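Local coordinates for protein D-glycero-D-manno-heptose 1-phosphate kinase (Bacteroides thetaiotaomicron, PDB 3K85) that probably phosphorylates D-glycero-D-manno-heptose 1-phosphate at the expense of ATP, as a sugar kinase of the GHMP family, at residues 18-23 against 30-35; 85-90 against 141-146; 115-120 against 158-163; 146-149 against 153-156. One frame throughout, in Å; residues are numbered along the deposited sequence.

In the fold
Following the chain from the N terminus, interaction 1 comes first: it closes the short loop holding helix 24-27 and sets the turn after strand 4-15 against the start of strand 30-37. Interaction 2 opens later, joining helix 79-91 to helix 137-151. Before it closes, interaction 3 begins at the start of helix 115-131; it ends on helix 159-166, so the two cross. Interaction 4 nests inside the span of interaction 3, folding the end of helix 137-151 against its following loop, and shares Glu146 with interaction 2. Interactions 2, 3 and 4 knit together the helices of the GHMP N-terminal region, and Gln159 and Lys158 link them to interaction 1.

Interaction 1. Residues 18-23 against 30-35; sequences GSDVSP and GLILNA
Ser19 and Gly30 bring the two backbones together, their CA atoms 4.5 Å apart, where the type I turn from Gly18 to Val21 leans on the first residues of strand 30-37. Gly30 CA makes a CA-H...O contact with Ser19 O at 3.1 Å; a side chain at Gly30 would run into that same oxygen. Ser19 turns its side chain to the strand, and OG lies 2.8 Å from Leu31 O. Its single proton can go there or to Gly16 O, so the hydroxyl is shared between the strand and the chain just before the turn. One residue on, Asp20 and Ile32 pass at a slant: CG1, at chi1 -82°, and the extended chi2 (-175°) carry Ile32 CD1 to the carboxylate, 3.3 Å from Asp20 CG. The backbone bond Val21 N to Gly18 O closes the turn; Asp20 OD1 braces it, accepting from Gly18 N at 3.0 Å, while Asp20 OD2 accepts from Gln159 N. The turn after strand 4-15 is thus held against an inner strand of the mixed sheet, with Lys158 NZ bonding to Asp20 O. Phe174 of strand 169-175 packs on both Asp20 and Ile32, Gln159 of helix 159-166 touches Ile32, and Leu31 meets helix 230-246.

Interaction 2. Residues 85-90 against 141-146; sequences YNRIIR and SRLAYE
Arg87 of helix 79-91 reaches across to Leu143 and Glu146 of helix 137-151. Its CB already points to the other helix, and with CG anti to the backbone N (chi1 -159°) the chain starts out toward Leu143, where CG lies 3.7 Å from Leu143 CD1. Arg87 CG also packs against Ile147, one turn further along helix 137-151. A bend at chi2 then lays the rest of the arginine over the leucine: NE is 3.9 Å from Leu143 CD1, and at CZ the distance falls to 3.5 Å, with the methyl centred over one face of the guanidinium. The short segments of the two helices run 11.4 Å apart at an angle of 120°; both belong to the helical part of the GHMP N-terminal domain. At the tip the two terminal nitrogens part company. Arg87 NH1 lies 3.6 Å from Leu143 CD1 and forms a salt bridge with Asp91 of its own helix. NH2 makes one with Glu146 OE1 at 2.7 Å, the carboxylate coming to the guanidinium edge with its plane turned by 35°. Glu146 OE2 is engaged more loosely, by a long ion pair with Arg142 NE, so Glu146 stands between two arginines, firmly paired with Arg87 and weakly with Arg142. Deeper in, Ile88 CD1 touches Leu143 CD2 at 4.2 Å, and Leu124 of helix 115-131 packs on both residues.

Interaction 3. Residues 115-120 against 158-163; sequences TSSTMV and KQDQYA
Ser117 meets Asp160 and Gln161 by close packing, where residues 115-120 come nearest residues 158-163; the CA atoms of Ser117 and Gln161 are 5.2 Å apart. The first group of contacts is between small carbon surfaces. Ser117 CB rests on Asp160 CB at 3.5 Å, and Ser117 OG is slightly closer to that methylene, at 3.4 Å. Gln161 flanks the same serine: its CG lies 4.0 Å from Ser117 CB, and a bend at chi2 (82°) folds the chain back, which brings CD to 3.5 Å from Ser117 OG. With an alanine in place of Gln161, the carboxamide lying along Ser117 would be gone, which would probably open a gap beside the serine hydroxyl and lessen the grip between the two helices.

The hydroxyls of Ser116 and Ser117 and the carboxylate of Asp160 find partners beyond the two segments. Ser117 OG stands 3.5 Å from Gln161 NE2, but the angle is poor, and it bonds instead to Glu148 OE1. Ser116 OG takes the other oxygen of that carboxylate, so two neighbouring hydroxyls fix its rotation. Asp160 OD1 turns to a salt bridge with Arg11 of strand 4-15.

Thr115, Ser116 and Ser117 follow the glycine-rich loop that ends at Gly114 and start the helix behind it, as in the phosphate-binding motif of GHMP kinases, consistent with a place beside the nucleotide site.

Interaction 4. Residues 146-149 against 153-156; sequences EIER and GLSG
Arg149 and Leu154 form the tight centre of this turn-back, in which the loop after helix 137-151 folds against the helix's last turns. Arg149 CA makes a CA-H...O contact with Leu154 O at 3.1 Å, nearly straight at 164°. Beside it Leu154 CB sits 3.4 Å from Glu148 O, and the leucine crosses the Glu148 side chain at about a right angle, CD1 meeting Glu148 CG at 3.8 Å. The arginine, bent at chi2 and chi3, curls back over the loop until its guanidinium lies flat on Gly156, whose CA is centred 3.4 Å from one face. A side chain at Gly156 would strike Arg149 NH2. An alanine in place of Arg149 has no guanidinium to lie over Gly156, and the loop would probably be freer to shift.

The solvent side is looser. Ser155 is exposed and its side chain points away from the helix, and Gly153 meets the helix chiefly through a CA-H...O contact, Gly153 CA to Arg149 O, 3.4 Å. The positive phi of Gly153 (69°) puts it in the left-handed helical region, common for a glycine that ends a helix; the loop then leads to helix 159-166, joining two successive helices within the GHMP N-terminal region.

Interaction 1. Residues 18-23 against 30-35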
loop_
_atom_site.group_PDB
_atom_site.type_symbol
_atom_site.label_atom_id
_atom_site.label_comp_id
_atom_site.label_asym_id
_atom_site.label_seq_id
_atom_site.Cartn_x
_atom_site.Cartn_y
_atom_site.Cartn_z
ATOM N N GLY A 18 14.681 14.806 -4.471
ATOM C CA GLY A 18 15.678 15.695 -3.908
ATOM C C GLY A 18 15.655 15.708 -2.398
ATOM O O GLY A 18 16.703 15.831 -1.761
ATOM N N SER A 19 14.462 15.568 -1.824
ATOM C CA SER A 19 14.302 15.582 -0.380
ATOM C C SER A 19 14.956 14.366 0.246
ATOM O O SER A 19 15.105 14.293 1.464
ATOM C CB SER A 19 12.816 15.622 -0.002
ATOM O OG SER A 19 12.162 14.400 -0.309
ATOM N N ASP A 20 15.352 13.416 -0.594
ATOM C CA ASP A 20 15.983 12.189 -0.122
ATOM C C ASP A 20 17.491 12.289 0.011
ATOM O O ASP A 20 18.127 11.409 0.583
ATOM C CB ASP A 20 15.650 11.040 -1.071
ATOM C CG ASP A 20 16.054 11.330 -2.508
ATOM O OD1 ASP A 20 15.651 12.392 -3.036
ATOM O OD2 ASP A 20 16.769 10.491 -3.109
ATOM N N VAL A 21 18.057 13.364 -0.520
ATOM C CA VAL A 21 19.497 13.575 -0.493
ATOM C C VAL A 21 20.011 14.161 0.810
ATOM O O VAL A 21 19.406 15.075 1.372
ATOM C CB VAL A 21 19.918 14.522 -1.630
ATOM C CG1 VAL A 21 21.414 14.772 -1.574
ATOM C CG2 VAL A 21 19.504 13.933 -2.978
ATOM N N SER A 22 21.130 13.635 1.293
ATOM C CA SER A 22 21.741 14.151 2.515
ATOM C C SER A 22 22.546 15.397 2.130
ATOM O O SER A 22 23.028 15.509 1.002
ATOM C CB SER A 22 22.681 13.112 3.148
ATOM O OG SER A 22 21.978 11.974 3.615
ATOM N N PRO A 23 22.710 16.342 3.068
ATOM C CA PRO A 23 22.179 16.271 4.431
ATOM C C PRO A 23 20.710 16.663 4.560
ATOM O O PRO A 23 20.113 16.455 5.612
ATOM C CB PRO A 23 23.081 17.233 5.194
ATOM C CG PRO A 23 23.284 18.324 4.174
ATOM C CD PRO A 23 23.567 17.533 2.901
ATOM N N GLY A 30 13.079 13.586 4.604
ATOM C CA GLY A 30 12.637 13.539 3.218
ATOM C C GLY A 30 11.318 12.823 2.967
ATOM O O GLY A 30 10.861 12.012 3.777
ATOM N N LEU A 31 10.703 13.138 1.830
ATOM C CA LEU A 31 9.442 12.523 1.444
ATOM C C LEU A 31 9.460 12.263 -0.053
ATOM O O LEU A 31 9.721 13.167 -0.852
ATOM C CB LEU A 31 8.258 13.425 1.825
ATOM C CG LEU A 31 7.947 13.457 3.322
ATOM C CD1 LEU A 31 6.784 14.395 3.590
ATOM C CD2 LEU A 31 7.623 12.058 3.810
ATOM N N ILE A 32 9.191 11.016 -0.428
ATOM C CA ILE A 32 9.205 10.638 -1.826
ATOM C C ILE A 32 8.079 9.741 -2.319
ATOM O O ILE A 32 7.692 8.767 -1.667
ATOM C CB ILE A 32 10.541 9.960 -2.169
ATOM C CG1 ILE A 32 11.593 11.042 -2.418
ATOM C CG2 ILE A 32 10.380 9.033 -3.379
ATOM C CD1 ILE A 32 12.913 10.523 -2.870
ATOM N N LEU A 33 7.562 10.079 -3.493
ATOM C CA LEU A 33 6.528 9.278 -4.127
ATOM C C LEU A 33 7.078 8.875 -5.480
ATOM O O LEU A 33 7.248 9.713 -6.360
ATOM C CB LEU A 33 5.237 10.073 -4.328
ATOM C CG LEU A 33 4.107 9.208 -4.902
ATOM C CD1 LEU A 33 3.720 8.158 -3.877
ATOM C CD2 LEU A 33 2.904 10.064 -5.241
ATOM N N ASN A 34 7.386 7.595 -5.638
ATOM C CA ASN A 34 7.901 7.099 -6.908
ATOM C C ASN A 34 7.254 5.759 -7.262
ATOM O O ASN A 34 6.574 5.129 -6.442
ATOM C CB ASN A 34 9.433 6.961 -6.871
ATOM C CG ASN A 34 9.916 6.052 -5.760
ATOM O OD1 ASN A 34 9.207 5.145 -5.327
ATOM N ND2 ASN A 34 11.147 6.287 -5.298
ATOM N N ALA A 35 7.485 5.317 -8.486
ATOM C CA ALA A 35 6.875 4.079 -8.952
ATOM C C ALA A 35 7.743 3.410 -9.991
ATOM O O ALA A 35 8.221 4.068 -10.910
ATOM C CB ALA A 35 5.505 4.389 -9.545
#

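Interaction 2. Residues 85-90 against 141-146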
loop_
_atom_site.group_PDB
_atom_site.type_symbol
_atom_site.label_atom_id
_atom_site.label_comp_id
_atom_site.label_asym_id
_atom_site.label_seq_id
_atom_site.Cartn_x
_atom_site.Cartn_y
_atom_site.Cartn_z
ATOM N N TYR A 85 30.279 -7.961 -5.856
ATOM C CA TYR A 85 31.027 -9.177 -5.586
ATOM C C TYR A 85 31.976 -9.017 -4.391
ATOM O O TYR A 85 32.076 -9.911 -3.547
ATOM C CB TYR A 85 31.837 -9.585 -6.812
ATOM C CG TYR A 85 32.735 -10.760 -6.542
ATOM C CD1 TYR A 85 32.209 -12.040 -6.420
ATOM C CD2 TYR A 85 34.108 -10.587 -6.335
ATOM C CE1 TYR A 85 33.017 -13.122 -6.095
ATOM C CE2 TYR A 85 34.928 -11.665 -6.008
ATOM C CZ TYR A 85 34.375 -12.926 -5.886
ATOM O OH TYR A 85 35.155 -14.001 -5.523
ATOM N N ASN A 86 32.678 -7.889 -4.313
ATOM C CA ASN A 86 33.614 -7.679 -3.207
ATOM C C ASN A 86 32.888 -7.600 -1.862
ATOM O O ASN A 86 33.240 -8.307 -0.897
ATOM C CB ASN A 86 34.447 -6.407 -3.434
ATOM C CG ASN A 86 35.445 -6.554 -4.583
ATOM O OD1 ASN A 86 35.899 -7.657 -4.891
ATOM N ND2 ASN A 86 35.797 -5.439 -5.205
ATOM N N ARG A 87 31.868 -6.743 -1.820
ATOM C CA ARG A 87 31.057 -6.527 -0.632
ATOM C C ARG A 87 30.482 -7.833 -0.097
ATOM O O ARG A 87 30.490 -8.057 1.113
ATOM C CB ARG A 87 29.913 -5.564 -0.957
ATOM C CG ARG A 87 29.295 -4.875 0.253
ATOM C CD ARG A 87 30.218 -3.786 0.795
ATOM N NE ARG A 87 29.481 -2.811 1.595
ATOM C CZ ARG A 87 28.931 -3.097 2.764
ATOM N NH1 ARG A 87 29.053 -4.323 3.260
ATOM N NH2 ARG A 87 28.236 -2.173 3.420
ATOM N N ILE A 88 29.983 -8.691 -0.993
ATOM C CA ILE A 88 29.401 -9.974 -0.587
ATOM C C ILE A 88 30.480 -10.928 -0.085
ATOM O O ILE A 88 30.254 -11.702 0.855
ATOM C CB ILE A 88 28.607 -10.683 -1.760
ATOM C CG1 ILE A 88 27.374 -9.861 -2.161
ATOM C CG2 ILE A 88 28.126 -12.059 -1.314
ATOM C CD1 ILE A 88 26.414 -9.603 -1.015
ATOM N N ILE A 89 31.651 -10.893 -0.716
ATOM C CA ILE A 89 32.742 -11.768 -0.271
ATOM C C ILE A 89 33.163 -11.367 1.140
ATOM O O ILE A 89 33.411 -12.230 1.981
ATOM C CB ILE A 89 33.985 -11.690 -1.203
ATOM C CG1 ILE A 89 33.637 -12.237 -2.591
ATOM C CG2 ILE A 89 35.138 -12.506 -0.602
ATOM C CD1 ILE A 89 33.299 -13.718 -2.604
ATOM N N ARG A 90 33.226 -10.058 1.393
ATOM C CA ARG A 90 33.607 -9.545 2.702
ATOM C C ARG A 90 32.554 -9.792 3.776
ATOM O O ARG A 90 32.817 -10.467 4.773
ATOM C CB ARG A 90 33.879 -8.041 2.639
ATOM C CG ARG A 90 35.099 -7.663 1.843
ATOM C CD ARG A 90 35.657 -6.367 2.366
ATOM N NE ARG A 90 34.724 -5.263 2.210
ATOM C CZ ARG A 90 34.455 -4.676 1.048
ATOM N NH1 ARG A 90 35.057 -5.094 -0.063
ATOM N NH2 ARG A 90 33.594 -3.666 1.000
ATOM N N SER A 141 18.250 -2.804 -0.030
ATOM C CA SER A 141 18.301 -1.410 -0.425
ATOM C C SER A 141 19.472 -0.721 0.258
ATOM O O SER A 141 20.280 -0.058 -0.384
ATOM C CB SER A 141 17.005 -0.709 -0.036
ATOM O OG SER A 141 15.892 -1.439 -0.512
ATOM N N ARG A 142 19.551 -0.881 1.569
ATOM C CA ARG A 142 20.607 -0.272 2.369
ATOM C C ARG A 142 21.993 -0.747 1.913
ATOM O O ARG A 142 22.921 0.053 1.767
ATOM C CB ARG A 142 20.336 -0.604 3.844
ATOM C CG ARG A 142 21.521 -0.618 4.796
ATOM C CD ARG A 142 21.108 -1.416 6.042
ATOM N NE ARG A 142 22.187 -1.647 7.001
ATOM C CZ ARG A 142 22.049 -2.377 8.109
ATOM N NH1 ARG A 142 20.877 -2.944 8.388
ATOM N NH2 ARG A 142 23.074 -2.536 8.942
ATOM N N LEU A 143 22.136 -2.044 1.678
ATOM C CA LEU A 143 23.419 -2.562 1.230
ATOM C C LEU A 143 23.781 -1.988 -0.138
ATOM O O LEU A 143 24.953 -1.739 -0.422
ATOM C CB LEU A 143 23.391 -4.085 1.149
ATOM C CG LEU A 143 24.689 -4.709 0.631
ATOM C CD1 LEU A 143 25.889 -4.226 1.459
ATOM C CD2 LEU A 143 24.570 -6.212 0.701
ATOM N N ALA A 144 22.769 -1.778 -0.976
ATOM C CA ALA A 144 22.980 -1.244 -2.313
ATOM C C ALA A 144 23.434 0.206 -2.240
ATOM O O ALA A 144 24.313 0.629 -2.992
ATOM C CB ALA A 144 21.693 -1.355 -3.139
ATOM N N TYR A 145 22.823 0.966 -1.336
ATOM C CA TYR A 145 23.168 2.367 -1.156
ATOM C C TYR A 145 24.599 2.455 -0.654
ATOM O O TYR A 145 25.352 3.344 -1.049
ATOM C CB TYR A 145 22.247 3.018 -0.131
ATOM C CG TYR A 145 22.547 4.477 0.133
ATOM C CD1 TYR A 145 22.112 5.468 -0.745
ATOM C CD2 TYR A 145 23.250 4.868 1.275
ATOM C CE1 TYR A 145 22.363 6.822 -0.492
ATOM C CE2 TYR A 145 23.513 6.216 1.542
ATOM C CZ TYR A 145 23.064 7.191 0.657
ATOM O OH TYR A 145 23.297 8.529 0.926
ATOM N N GLU A 146 24.971 1.528 0.221
ATOM C CA GLU A 146 26.313 1.535 0.772
ATOM C C GLU A 146 27.394 1.145 -0.229
ATOM O O GLU A 146 28.477 1.737 -0.224
ATOM C CB GLU A 146 26.377 0.649 2.017
ATOM C CG GLU A 146 25.972 1.409 3.272
ATOM C CD GLU A 146 25.969 0.549 4.513
ATOM O OE1 GLU A 146 26.959 -0.184 4.731
ATOM O OE2 GLU A 146 24.980 0.616 5.276
#

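Interaction 3. Residues 115-120 against 158-163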
loop_
_atom_site.group_PDB
_atom_site.type_symbol
_atom_site.label_atom_id
_atom_site.label_comp_id
_atom_site.label_asym_id
_atom_site.label_seq_id
_atom_site.Cartn_x
_atom_site.Cartn_y
_atom_site.Cartn_z
ATOM N N THR A 115 19.197 4.051 -13.253
ATOM C CA THR A 115 19.838 2.892 -13.877
ATOM C C THR A 115 20.850 2.178 -13.009
ATOM O O THR A 115 20.765 0.967 -12.799
ATOM C CB THR A 115 20.568 3.268 -15.176
ATOM O OG1 THR A 115 19.625 3.759 -16.136
ATOM C CG2 THR A 115 21.272 2.043 -15.751
ATOM N N SER A 116 21.814 2.942 -12.517
ATOM C CA SER A 116 22.882 2.414 -11.679
ATOM C C SER A 116 22.377 1.684 -10.428
ATOM O O SER A 116 22.719 0.525 -10.186
ATOM C CB SER A 116 23.813 3.567 -11.280
ATOM O OG SER A 116 24.979 3.089 -10.634
ATOM N N SER A 117 21.566 2.362 -9.630
ATOM C CA SER A 117 21.042 1.744 -8.417
ATOM C C SER A 117 20.211 0.501 -8.750
ATOM O O SER A 117 20.294 -0.523 -8.072
ATOM C CB SER A 117 20.201 2.761 -7.655
ATOM O OG SER A 117 20.962 3.931 -7.393
ATOM N N THR A 118 19.418 0.586 -9.811
ATOM C CA THR A 118 18.601 -0.547 -10.206
ATOM C C THR A 118 19.495 -1.733 -10.512
ATOM O O THR A 118 19.216 -2.853 -10.058
ATOM C CB THR A 118 17.741 -0.206 -11.430
ATOM O OG1 THR A 118 16.684 0.669 -11.028
ATOM C CG2 THR A 118 17.147 -1.458 -12.045
HETATM N N MSE A 119 20.585 -1.494 -11.245
HETATM C CA MSE A 119 21.506 -2.578 -11.595
HETATM C C MSE A 119 22.218 -3.188 -10.390
HETATM O O MSE A 119 22.418 -4.414 -10.332
HETATM C CB MSE A 119 22.542 -2.108 -12.623
HETATM C CG MSE A 119 23.597 -3.172 -12.959
HETATM SE SE MSE A 119 22.873 -4.854 -13.654
HETATM C CE MSE A 119 22.277 -4.157 -15.371
ATOM N N VAL A 120 22.622 -2.345 -9.440
ATOM C CA VAL A 120 23.282 -2.835 -8.224
ATOM C C VAL A 120 22.296 -3.755 -7.482
ATOM O O VAL A 120 22.661 -4.845 -7.036
ATOM C CB VAL A 120 23.691 -1.663 -7.285
ATOM C CG1 VAL A 120 24.131 -2.207 -5.925
ATOM C CG2 VAL A 120 24.822 -0.859 -7.914
ATOM N N LYS A 158 18.620 8.482 -2.196
ATOM C CA LYS A 158 18.351 7.141 -1.692
ATOM C C LYS A 158 17.123 6.494 -2.321
ATOM O O LYS A 158 16.979 5.273 -2.305
ATOM C CB LYS A 158 18.154 7.188 -0.173
ATOM C CG LYS A 158 19.198 8.015 0.580
ATOM C CD LYS A 158 18.809 8.184 2.043
ATOM C CE LYS A 158 19.745 9.151 2.788
ATOM N NZ LYS A 158 19.597 10.579 2.356
ATOM N N GLN A 159 16.240 7.302 -2.882
ATOM C CA GLN A 159 15.020 6.762 -3.455
ATOM C C GLN A 159 15.217 5.621 -4.462
ATOM O O GLN A 159 14.468 4.637 -4.434
ATOM C CB GLN A 159 14.173 7.885 -4.070
ATOM C CG GLN A 159 14.714 8.494 -5.346
ATOM C CD GLN A 159 13.656 9.291 -6.067
ATOM O OE1 GLN A 159 12.542 8.806 -6.276
ATOM N NE2 GLN A 159 13.990 10.518 -6.457
ATOM N N ASP A 160 16.235 5.742 -5.315
ATOM C CA ASP A 160 16.540 4.739 -6.338
ATOM C C ASP A 160 16.783 3.330 -5.825
ATOM O O ASP A 160 16.229 2.371 -6.355
ATOM C CB ASP A 160 17.762 5.162 -7.162
ATOM C CG ASP A 160 17.536 6.450 -7.918
ATOM O OD1 ASP A 160 16.430 7.034 -7.800
ATOM O OD2 ASP A 160 18.472 6.880 -8.628
ATOM N N GLN A 161 17.621 3.185 -4.811
ATOM C CA GLN A 161 17.884 1.846 -4.299
ATOM C C GLN A 161 16.615 1.177 -3.765
ATOM O O GLN A 161 16.348 0.004 -4.039
ATOM C CB GLN A 161 18.943 1.878 -3.187
ATOM C CG GLN A 161 20.370 2.146 -3.665
ATOM C CD GLN A 161 20.665 3.622 -3.883
ATOM O OE1 GLN A 161 19.768 4.462 -3.906
ATOM N NE2 GLN A 161 21.945 3.941 -4.047
ATOM N N TYR A 162 15.830 1.936 -3.010
ATOM C CA TYR A 162 14.615 1.397 -2.412
ATOM C C TYR A 162 13.527 1.084 -3.430
ATOM O O TYR A 162 12.820 0.076 -3.297
ATOM C CB TYR A 162 14.094 2.365 -1.343
ATOM C CG TYR A 162 14.917 2.352 -0.074
ATOM C CD1 TYR A 162 14.601 1.485 0.970
ATOM C CD2 TYR A 162 16.059 3.144 0.050
ATOM C CE1 TYR A 162 15.403 1.397 2.107
ATOM C CE2 TYR A 162 16.877 3.059 1.191
ATOM C CZ TYR A 162 16.543 2.181 2.207
ATOM O OH TYR A 162 17.369 2.035 3.305
ATOM N N ALA A 163 13.383 1.937 -4.443
ATOM C CA ALA A 163 12.368 1.703 -5.460
ATOM C C ALA A 163 12.666 0.374 -6.162
ATOM O O ALA A 163 11.793 -0.484 -6.305
ATOM C CB ALA A 163 12.353 2.844 -6.462
#

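Interaction 4. Residues 146-149 against 153-156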
loop_
_atom_site.group_PDB
_atom_site.type_symbol
_atom_site.label_atom_id
_atom_site.label_comp_id
_atom_site.label_asym_id
_atom_site.label_seq_id
_atom_site.Cartn_x
_atom_site.Cartn_y
_atom_site.Cartn_z
ATOM N N GLU A 146 24.971 1.528 0.221
ATOM C CA GLU A 146 26.313 1.535 0.772
ATOM C C GLU A 146 27.394 1.145 -0.229
ATOM O O GLU A 146 28.477 1.737 -0.224
ATOM C CB GLU A 146 26.377 0.649 2.017
ATOM C CG GLU A 146 25.972 1.409 3.272
ATOM C CD GLU A 146 25.969 0.549 4.513
ATOM O OE1 GLU A 146 26.959 -0.184 4.731
ATOM O OE2 GLU A 146 24.980 0.616 5.276
ATOM N N ILE A 147 27.110 0.172 -1.093
ATOM C CA ILE A 147 28.092 -0.244 -2.086
ATOM C C ILE A 147 28.320 0.873 -3.088
ATOM O O ILE A 147 29.453 1.230 -3.400
ATOM C CB ILE A 147 27.629 -1.471 -2.876
ATOM C CG1 ILE A 147 27.608 -2.703 -1.983
ATOM C CG2 ILE A 147 28.557 -1.707 -4.058
ATOM C CD1 ILE A 147 26.947 -3.901 -2.653
ATOM N N GLU A 148 27.225 1.430 -3.584
ATOM C CA GLU A 148 27.286 2.483 -4.582
ATOM C C GLU A 148 27.805 3.818 -4.056
ATOM O O GLU A 148 28.747 4.383 -4.600
ATOM C CB GLU A 148 25.895 2.646 -5.201
ATOM C CG GLU A 148 25.701 3.829 -6.136
ATOM C CD GLU A 148 24.396 3.722 -6.927
ATOM O OE1 GLU A 148 23.430 3.115 -6.402
ATOM O OE2 GLU A 148 24.332 4.253 -8.060
ATOM N N ARG A 149 27.192 4.305 -2.987
ATOM C CA ARG A 149 27.556 5.587 -2.404
ATOM C C ARG A 149 28.887 5.660 -1.648
ATOM O O ARG A 149 29.594 6.659 -1.763
ATOM C CB ARG A 149 26.407 6.060 -1.509
ATOM C CG ARG A 149 25.098 6.277 -2.277
ATOM C CD ARG A 149 25.140 7.583 -3.066
ATOM N NE ARG A 149 24.634 7.460 -4.436
ATOM C CZ ARG A 149 23.384 7.144 -4.761
ATOM N NH1 ARG A 149 22.491 6.906 -3.816
ATOM N NH2 ARG A 149 23.022 7.085 -6.035
ATOM N N GLY A 153 32.132 5.480 -4.062
ATOM C CA GLY A 153 32.165 6.933 -4.031
ATOM C C GLY A 153 31.095 7.688 -4.801
ATOM O O GLY A 153 30.943 8.901 -4.627
ATOM N N LEU A 154 30.354 6.983 -5.652
ATOM C CA LEU A 154 29.294 7.596 -6.450
ATOM C C LEU A 154 28.344 8.376 -5.545
ATOM O O LEU A 154 27.971 7.899 -4.474
ATOM C CB LEU A 154 28.527 6.506 -7.199
ATOM C CG LEU A 154 29.440 5.603 -8.038
ATOM C CD1 LEU A 154 28.817 4.225 -8.200
ATOM C CD2 LEU A 154 29.702 6.260 -9.388
ATOM N N SER A 155 27.953 9.573 -5.971
ATOM C CA SER A 155 27.058 10.388 -5.162
ATOM C C SER A 155 25.597 10.238 -5.597
ATOM O O SER A 155 25.317 9.663 -6.648
ATOM C CB SER A 155 27.486 11.862 -5.228
ATOM O OG SER A 155 27.278 12.412 -6.519
ATOM N N GLY A 156 24.674 10.748 -4.782
ATOM C CA GLY A 156 23.259 10.659 -5.111
ATOM C C GLY A 156 22.327 10.463 -3.924
ATOM O O GLY A 156 22.778 10.363 -2.776
#